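Local coordinates for putative invasin (Yersinia pseudotuberculosis IP 31758, PDB 5N40), which probably acts as a surface adhesin of the invasin type, with immunoglobulin-like domains carrying a C-type lectin-like domain likely to contact the host cell, at residues Thr44-Ala49 with Asn86-Asn91. The protein carries 1 engineered substitution. Numbering follows the deposited sequence.
Sequences TGQTVA and NVDGNN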
loop_
_atom_site.group_PDB
_atom_site.type_symbol
_atom_site.label_atom_id
_atom_site.label_comp_id
_atom_site.label_asym_id
_atom_site.label_seq_id
_atom_site.Cartn_x
_atom_site.Cartn_y
_atom_site.Cartn_z
ATOM N N THR A 44 -47.008 12.737 -34.222
ATOM C CA THR A 44 -47.016 13.851 -33.286
ATOM C C THR A 44 -47.934 13.569 -32.098
ATOM O O THR A 44 -48.784 12.676 -32.132
ATOM C CB THR A 44 -47.450 15.137 -34.003
ATOM O OG1 THR A 44 -48.784 14.993 -34.505
ATOM C CG2 THR A 44 -46.512 15.439 -35.170
ATOM N N GLY A 45 -47.737 14.341 -31.032
ATOM C CA GLY A 45 -48.636 14.312 -29.893
ATOM C C GLY A 45 -48.561 13.065 -29.040
ATOM O O GLY A 45 -49.520 12.758 -28.328
ATOM N N GLN A 46 -47.453 12.341 -29.079
ATOM C CA GLN A 46 -47.349 11.076 -28.369
ATOM C C GLN A 46 -46.775 11.249 -26.964
ATOM O O GLN A 46 -46.153 12.261 -26.630
ATOM C CB GLN A 46 -46.488 10.097 -29.162
ATOM C CG GLN A 46 -47.031 9.822 -30.549
ATOM C CD GLN A 46 -48.455 9.306 -30.512
ATOM O OE1 GLN A 46 -48.710 8.188 -30.062
ATOM N NE2 GLN A 46 -49.395 10.127 -30.970
ATOM N N THR A 47 -46.994 10.219 -26.141
ATOM C CA THR A 47 -46.499 10.163 -24.765
ATOM C C THR A 47 -45.257 9.282 -24.770
ATOM O O THR A 47 -45.352 8.051 -24.774
ATOM C CB THR A 47 -47.578 9.632 -23.832
ATOM O OG1 THR A 47 -48.698 10.526 -23.877
ATOM C CG2 THR A 47 -47.053 9.522 -22.387
ATOM N N VAL A 48 -44.093 9.925 -24.777
ATOM C CA VAL A 48 -42.805 9.269 -24.963
ATOM C C VAL A 48 -42.024 9.322 -23.656
ATOM O O VAL A 48 -42.021 10.346 -22.960
ATOM C CB VAL A 48 -42.027 9.950 -26.108
ATOM C CG1 VAL A 48 -40.617 9.379 -26.257
ATOM C CG2 VAL A 48 -42.798 9.808 -27.409
ATOM N N ALA A 49 -41.374 8.209 -23.318
ATOM C CA ALA A 49 -40.504 8.131 -22.154
ATOM C C ALA A 49 -39.199 7.464 -22.555
ATOM O O ALA A 49 -39.187 6.564 -23.401
ATOM C CB ALA A 49 -41.160 7.352 -21.007
ATOM N N ASN A 86 -40.094 4.091 -24.787
ATOM C CA ASN A 86 -41.423 3.504 -24.842
ATOM C C ASN A 86 -42.442 4.606 -25.107
ATOM O O ASN A 86 -42.204 5.786 -24.830
ATOM C CB ASN A 86 -41.769 2.708 -23.558
ATOM C CG ASN A 86 -41.696 3.537 -22.297
ATOM O OD1 ASN A 86 -42.585 4.337 -22.012
ATOM N ND2 ASN A 86 -40.646 3.320 -21.504
ATOM N N VAL A 87 -43.572 4.199 -25.677
ATOM C CA VAL A 87 -44.654 5.094 -26.067
ATOM C C VAL A 87 -45.923 4.539 -25.445
ATOM O O VAL A 87 -46.256 3.369 -25.660
ATOM C CB VAL A 87 -44.801 5.183 -27.595
ATOM C CG1 VAL A 87 -45.933 6.128 -27.977
ATOM C CG2 VAL A 87 -43.485 5.610 -28.241
ATOM N N ASP A 88 -46.619 5.361 -24.662
ATOM C CA ASP A 88 -47.789 4.895 -23.917
ATOM C C ASP A 88 -47.435 3.680 -23.059
ATOM O O ASP A 88 -48.245 2.776 -22.877
ATOM C CB ASP A 88 -48.954 4.548 -24.850
ATOM C CG ASP A 88 -49.487 5.744 -25.610
ATOM O OD1 ASP A 88 -49.544 6.850 -25.034
ATOM O OD2 ASP A 88 -49.861 5.556 -26.786
ATOM N N GLY A 89 -46.208 3.639 -22.546
ATOM C CA GLY A 89 -45.794 2.563 -21.674
ATOM C C GLY A 89 -45.387 1.282 -22.373
ATOM O O GLY A 89 -45.059 0.306 -21.684
ATOM N N ASN A 90 -45.385 1.254 -23.703
ATOM C CA ASN A 90 -45.026 0.076 -24.485
ATOM C C ASN A 90 -43.681 0.309 -25.167
ATOM O O ASN A 90 -43.464 1.362 -25.775
ATOM C CB ASN A 90 -46.104 -0.223 -25.534
ATOM C CG ASN A 90 -47.526 -0.092 -24.983
ATOM O OD1 ASN A 90 -47.851 -0.625 -23.921
ATOM N ND2 ASN A 90 -48.371 0.643 -25.703
ATOM N N ASN A 91 -42.786 -0.674 -25.081
ATOM C CA ASN A 91 -41.452 -0.495 -25.639
ATOM C C ASN A 91 -41.526 -0.290 -27.142
ATOM O O ASN A 91 -42.258 -0.991 -27.842
ATOM C CB ASN A 91 -40.562 -1.707 -25.348
ATOM C CG ASN A 91 -39.161 -1.554 -25.938
ATOM O OD1 ASN A 91 -38.372 -0.726 -25.482
ATOM N ND2 ASN A 91 -38.849 -2.351 -26.957
HETATM O O HOH W 1 -48.547 8.220 -27.280
HETATM O O HOH W 2 -50.764 9.014 -23.945
HETATM O O HOH W 3 -44.387 6.176 -22.639
#
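Ala-49 and Asn-86 form a hydrogen-bonded antiparallel pair where outer strand 48-52 meets strand 79-87 in the N-terminal immunoglobulin-like domain. Ala-49 N donates to Asn-86 O and Asn-86 N to Ala-49 O, both at 3.0 Å. Asn-86 CG lies between its own backbone N and carbonyl carbon (chi1 58°), and OD1 rests 3.5 Å from Ala-49 CB on the same sheet face. On the other face the neighbouring non-hydrogen-bonded pair, Val-48 and Val-87, touches loosely, CG2 to CG2 at 4.3 Å. Where strand 79-87 enters the type I' turn of its hairpin with strand 90-102, Asp-88 N donates to Thr-47 O (N-H...O 163°). The side chains of Thr-47 and Asp-88 cross at about a right angle, with Thr-47 CB 3.6 Å from Asp-88 OD1. Waters add bridges: one links Thr-47 OG1 and Asp-88 OD1; another accepts from Thr-47 N and donates to Gln-46 OE1 and, weakly, Asp-88 OD1; a third accepts from Gly-89 N beside Asn-86 OD1 and Thr-47 O. Gln-46 N is hydrogen-bonded to Tyr-68 OH and Gly-45 N to Glu-62 OE2. The bent Gln-46 chain (chi2 -56°) is anchored at its far end, NE2 donating almost straight to Thr-44 O at 2.9 Å from above the carbonyl plane.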